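Local coordinates for protein transcriptional regulator AefR (Pseudomonas syringae pv. tomato, PDB 3CDL) that probably binds cis-regulatory DNA as a dimeric transcription factor of the TetR family, using a predicted helix-turn-helix motif, at residues B[132-144]-B[150-162]. Sequence-based numbering, arbitrary orientation. Where two conformers were deposited one is given.
Sequences ETFSAWIRAAQKD and VDPGFAATQMHAL
Laid face to face but displaced, the phenyl ring of Phe-134 and the imidazole of His-160 form an offset stack between two successive helices joined by a short loop. Their planes differ by 10°; the exact spacing is doubtful, because the rings are modelled too close. Phe-134 has its ring beside the backbone N (chi1 -71°), a torsion that carries it over to the imidazole, where NE2 of His-160 lies above one ring face, displaced toward the rim. In the conformer described, the selenium of Met-159, a selenomethionine here, approaches the same phenyl obliquely, 4.1 Å from its centroid, in a Met-aromatic contact. Glu-132 attends the imidazole from its edge, OE2 lying in the ring plane, while that same oxygen takes the amide hydrogen of Ser-135 (N to OE2 2.8 Å) from above the carboxylate plane.

Farther along, packing is by knobs into holes in both directions. Ile-138 enters the hollow formed by Pro-152, Ala-155, Ala-156 and Met-159; its CD1 comes within 3.5 Å of Ala-156 N and, in that conformer, meets the Met-159 methyl CE tip to tip. Pro-152, first residue of its helix, answers by sitting among Ser-135, Ile-138, Arg-139 and Gln-142, with the Arg-139 guanidinium laid face-on over its CB. Small Ala-155 and Ala-156 suit the approach of helix segments 133-143 and 152-162, whose axes come within 8.4 Å, their N-to-C directions 125° apart.

Helices 82-97 and 181-199 pack on Met-159, within the C-terminal domain of a TetR-family regulator, and Phe-154 stacks on Phe-166 of the second subunit. The contact thus relies on apolar and aromatic packing; ND1 of His-160 bonds Ala-156 O weakly, and Glu-132 may favour positive charge on the imidazole while Lys-93 would oppose it, leaving the net effect unclear.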
loop_
_atom_site.group_PDB
_atom_site.type_symbol
_atom_site.label_atom_id
_atom_site.label_comp_id
_atom_site.label_asym_id
_atom_site.label_seq_id
_atom_site.Cartn_x
_atom_site.Cartn_y
_atom_site.Cartn_z
ATOM N N GLU B 132 -17.361 4.638 7.754
ATOM C CA GLU B 132 -17.069 4.315 6.352
ATOM C C GLU B 132 -17.963 3.184 5.817
ATOM O O GLU B 132 -18.541 2.426 6.604
ATOM C CB GLU B 132 -15.572 4.029 6.144
ATOM C CG GLU B 132 -15.122 2.579 6.325
ATOM C CD GLU B 132 -15.292 1.740 5.056
ATOM O OE1 GLU B 132 -15.157 2.271 3.929
ATOM O OE2 GLU B 132 -15.573 0.536 5.189
ATOM N N THR B 133 -18.050 3.072 4.483
ATOM C CA THR B 133 -19.147 2.344 3.796
ATOM C C THR B 133 -19.206 0.837 4.019
ATOM O O THR B 133 -20.252 0.317 4.432
ATOM C CB THR B 133 -19.139 2.565 2.262
ATOM O OG1 THR B 133 -18.616 3.859 1.961
ATOM C CG2 THR B 133 -20.561 2.435 1.691
ATOM N N PHE B 134 -18.102 0.152 3.703
ATOM C CA PHE B 134 -18.007 -1.312 3.795
ATOM C C PHE B 134 -18.271 -1.739 5.237
ATOM O O PHE B 134 -19.002 -2.701 5.490
ATOM C CB PHE B 134 -16.633 -1.817 3.298
ATOM C CG PHE B 134 -16.430 -1.705 1.785
ATOM C CD1 PHE B 134 -15.351 -2.341 1.170
ATOM C CD2 PHE B 134 -17.324 -0.984 0.976
ATOM C CE1 PHE B 134 -15.153 -2.250 -0.213
ATOM C CE2 PHE B 134 -17.134 -0.891 -0.413
ATOM C CZ PHE B 134 -16.055 -1.530 -1.005
ATOM N N SER B 135 -17.701 -0.975 6.165
ATOM C CA SER B 135 -17.905 -1.144 7.586
ATOM C C SER B 135 -19.379 -1.058 7.969
ATOM O O SER B 135 -19.914 -1.952 8.617
ATOM C CB SER B 135 -17.111 -0.070 8.314
ATOM O OG SER B 135 -16.813 -0.481 9.626
ATOM N N ALA B 136 -20.041 0.018 7.562
ATOM C CA ALA B 136 -21.426 0.255 7.939
ATOM C C ALA B 136 -22.307 -0.934 7.549
ATOM O O ALA B 136 -23.163 -1.377 8.321
ATOM C CB ALA B 136 -21.927 1.544 7.293
ATOM N N TRP B 137 -22.061 -1.454 6.351
ATOM C CA TRP B 137 -22.795 -2.578 5.792
ATOM C C TRP B 137 -22.550 -3.862 6.579
ATOM O O TRP B 137 -23.507 -4.521 6.994
ATOM C CB TRP B 137 -22.377 -2.765 4.334
ATOM C CG TRP B 137 -23.185 -3.761 3.554
ATOM C CD1 TRP B 137 -24.379 -3.540 2.906
ATOM C CD2 TRP B 137 -22.845 -5.129 3.313
ATOM N NE1 TRP B 137 -24.797 -4.695 2.288
ATOM C CE2 TRP B 137 -23.869 -5.681 2.515
ATOM C CE3 TRP B 137 -21.770 -5.941 3.693
ATOM C CZ2 TRP B 137 -23.854 -7.009 2.104
ATOM C CZ3 TRP B 137 -21.752 -7.261 3.275
ATOM C CH2 TRP B 137 -22.791 -7.782 2.493
ATOM N N ILE B 138 -21.271 -4.208 6.780
ATOM C CA ILE B 138 -20.892 -5.411 7.529
ATOM C C ILE B 138 -21.592 -5.467 8.890
ATOM O O ILE B 138 -22.145 -6.502 9.256
ATOM C CB ILE B 138 -19.329 -5.563 7.665
ATOM C CG1 ILE B 138 -18.696 -5.899 6.313
ATOM C CG2 ILE B 138 -18.952 -6.642 8.674
ATOM C CD1 ILE B 138 -17.266 -5.374 6.133
ATOM N N ARG B 139 -21.563 -4.351 9.620
ATOM C CA ARG B 139 -22.274 -4.187 10.891
ATOM C C ARG B 139 -23.782 -4.418 10.736
ATOM O O ARG B 139 -24.383 -5.120 11.547
ATOM C CB ARG B 139 -21.990 -2.796 11.480
ATOM C CG ARG B 139 -22.754 -2.441 12.765
ATOM C CD ARG B 139 -22.091 -1.309 13.586
ATOM N NE ARG B 139 -21.216 -0.466 12.776
ATOM C CZ ARG B 139 -19.902 -0.350 12.956
ATOM N NH1 ARG B 139 -19.186 0.423 12.134
ATOM N NH2 ARG B 139 -19.302 -0.997 13.956
ATOM N N ALA B 140 -24.391 -3.837 9.702
ATOM C CA ALA B 140 -25.816 -4.068 9.435
ATOM C C ALA B 140 -26.125 -5.542 9.107
ATOM O O ALA B 140 -27.050 -6.137 9.684
ATOM C CB ALA B 140 -26.305 -3.152 8.331
ATOM N N ALA B 141 -25.332 -6.122 8.199
ATOM C CA ALA B 141 -25.444 -7.530 7.800
ATOM C C ALA B 141 -25.320 -8.466 9.004
ATOM O O ALA B 141 -26.041 -9.479 9.104
ATOM C CB ALA B 141 -24.401 -7.860 6.748
ATOM N N GLN B 142 -24.418 -8.103 9.921
ATOM C CA GLN B 142 -24.227 -8.841 11.174
ATOM C C GLN B 142 -25.433 -8.786 12.114
ATOM O O GLN B 142 -25.823 -9.818 12.663
ATOM C CB GLN B 142 -22.963 -8.375 11.897
ATOM C CG GLN B 142 -21.705 -9.114 11.501
ATOM C CD GLN B 142 -20.441 -8.452 12.023
ATOM O OE1 GLN B 142 -19.353 -8.681 11.494
ATOM N NE2 GLN B 142 -20.570 -7.620 13.054
ATOM N N LYS B 143 -26.019 -7.598 12.303
ATOM C CA LYS B 143 -27.205 -7.460 13.151
ATOM C C LYS B 143 -28.368 -8.316 12.650
ATOM O O LYS B 143 -29.177 -8.812 13.442
ATOM C CB LYS B 143 -27.657 -5.995 13.269
ATOM C CG LYS B 143 -27.132 -5.237 14.501
ATOM C CD LYS B 143 -27.598 -5.857 15.831
ATOM C CE LYS B 143 -29.023 -5.475 16.197
ATOM N NZ LYS B 143 -29.118 -4.089 16.740
ATOM N N ASP B 144 -28.441 -8.502 11.335
ATOM C CA ASP B 144 -29.516 -9.292 10.743
ATOM C C ASP B 144 -29.179 -10.790 10.763
ATOM O O ASP B 144 -29.963 -11.628 10.296
ATOM C CB ASP B 144 -29.810 -8.800 9.329
ATOM C CG ASP B 144 -31.208 -9.153 8.866
ATOM O OD1 ASP B 144 -32.162 -9.072 9.665
ATOM O OD2 ASP B 144 -31.359 -9.511 7.685
ATOM N N VAL B 150 -17.478 -10.466 13.783
ATOM C CA VAL B 150 -16.094 -10.023 13.735
ATOM C C VAL B 150 -16.177 -8.504 13.856
ATOM O O VAL B 150 -17.249 -7.955 13.646
ATOM C CB VAL B 150 -15.360 -10.509 12.416
ATOM C CG1 VAL B 150 -16.092 -10.054 11.143
ATOM C CG2 VAL B 150 -13.912 -10.079 12.404
ATOM N N ASP B 151 -15.072 -7.838 14.203
ATOM C CA ASP B 151 -15.004 -6.376 14.203
ATOM C C ASP B 151 -15.236 -5.874 12.791
ATOM O O ASP B 151 -14.445 -6.170 11.907
ATOM C CB ASP B 151 -13.626 -5.906 14.674
ATOM C CG ASP B 151 -13.551 -4.387 14.872
ATOM O OD1 ASP B 151 -14.109 -3.882 15.888
ATOM O OD2 ASP B 151 -12.919 -3.704 14.028
ATOM N N PRO B 152 -16.342 -5.145 12.563
ATOM C CA PRO B 152 -16.677 -4.597 11.236
ATOM C C PRO B 152 -15.490 -3.969 10.490
ATOM O O PRO B 152 -15.328 -4.200 9.295
ATOM C CB PRO B 152 -17.756 -3.559 11.560
ATOM C CG PRO B 152 -18.481 -4.174 12.757
ATOM C CD PRO B 152 -17.390 -4.831 13.570
ATOM N N GLY B 153 -14.652 -3.218 11.209
ATOM C CA GLY B 153 -13.434 -2.621 10.670
ATOM C C GLY B 153 -12.384 -3.638 10.255
ATOM O O GLY B 153 -11.711 -3.464 9.227
ATOM N N PHE B 154 -12.210 -4.691 11.041
ATOM C CA PHE B 154 -11.305 -5.778 10.655
ATOM C C PHE B 154 -11.753 -6.408 9.315
ATOM O O PHE B 154 -10.951 -6.634 8.402
ATOM C CB PHE B 154 -11.246 -6.804 11.786
ATOM C CG PHE B 154 -10.150 -7.809 11.645
ATOM C CD1 PHE B 154 -8.889 -7.561 12.180
ATOM C CD2 PHE B 154 -10.376 -9.027 10.986
ATOM C CE1 PHE B 154 -7.867 -8.486 12.054
ATOM C CE2 PHE B 154 -9.349 -9.980 10.859
ATOM C CZ PHE B 154 -8.098 -9.703 11.401
ATOM N N ALA B 155 -13.049 -6.633 9.174
ATOM C CA ALA B 155 -13.576 -7.297 8.007
ATOM C C ALA B 155 -13.507 -6.409 6.758
ATOM O O ALA B 155 -13.152 -6.883 5.666
ATOM C CB ALA B 155 -14.998 -7.760 8.276
ATOM N N ALA B 156 -13.816 -5.127 6.921
ATOM C CA ALA B 156 -13.784 -4.159 5.819
ATOM C C ALA B 156 -12.377 -3.999 5.230
ATOM O O ALA B 156 -12.208 -3.852 4.002
ATOM C CB ALA B 156 -14.349 -2.803 6.281
ATOM N N THR B 157 -11.370 -4.053 6.100
ATOM C CA THR B 157 -9.967 -3.915 5.684
ATOM C C THR B 157 -9.546 -5.003 4.697
ATOM O O THR B 157 -8.955 -4.716 3.668
ATOM C CB THR B 157 -9.053 -3.839 6.922
ATOM O OG1 THR B 157 -9.536 -2.781 7.758
ATOM C CG2 THR B 157 -7.566 -3.589 6.527
ATOM N N GLN B 158 -9.892 -6.239 5.019
ATOM C CA GLN B 158 -9.685 -7.392 4.156
ATOM C C GLN B 158 -10.451 -7.190 2.859
ATOM O O GLN B 158 -9.889 -7.333 1.755
ATOM C CB GLN B 158 -10.181 -8.651 4.870
ATOM C CG GLN B 158 -9.456 -8.951 6.185
ATOM C CD GLN B 158 -10.005 -10.176 6.867
ATOM O OE1 GLN B 158 -9.290 -11.143 7.046
ATOM N NE2 GLN B 158 -11.287 -10.156 7.233
HETATM N N MSE B 159 -11.719 -6.799 2.994
HETATM C CA MSE B 159 -12.575 -6.503 1.849
HETATM C C MSE B 159 -11.849 -5.548 0.898
HETATM O O MSE B 159 -11.711 -5.814 -0.279
HETATM C CB MSE B 159 -13.891 -5.875 2.335
HETATM C CG MSE B 159 -15.149 -6.426 1.677
HETATM SE SE MSE B 159 -16.769 -5.365 2.007
HETATM C CE MSE B 159 -17.948 -6.764 2.614
ATOM N N HIS B 160 -11.405 -4.417 1.455
ATOM C CA HIS B 160 -10.715 -3.363 0.724
ATOM C C HIS B 160 -9.380 -3.785 0.141
ATOM O O HIS B 160 -9.070 -3.428 -1.005
ATOM C CB HIS B 160 -10.544 -2.128 1.602
ATOM C CG HIS B 160 -11.724 -1.216 1.561
ATOM N ND1 HIS B 160 -12.561 -1.023 2.645
ATOM C CD2 HIS B 160 -12.224 -0.451 0.558
ATOM C CE1 HIS B 160 -13.514 -0.164 2.319
ATOM N NE2 HIS B 160 -13.343 0.190 1.055
ATOM N N ALA B 161 -8.616 -4.540 0.940
ATOM C CA ALA B 161 -7.346 -5.157 0.546
ATOM C C ALA B 161 -7.460 -6.059 -0.669
ATOM O O ALA B 161 -6.568 -6.117 -1.500
ATOM C CB ALA B 161 -6.775 -5.982 1.728
ATOM N N LEU B 162 -8.549 -6.795 -0.762
ATOM C CA LEU B 162 -8.729 -7.710 -1.887
ATOM C C LEU B 162 -8.861 -6.976 -3.225
ATOM O O LEU B 162 -8.574 -7.561 -4.240
ATOM C CB LEU B 162 -9.917 -8.651 -1.630
ATOM C CG LEU B 162 -9.673 -10.076 -1.058
ATOM C CD1 LEU B 162 -8.191 -10.472 -0.895
ATOM C CD2 LEU B 162 -10.509 -10.403 0.212
#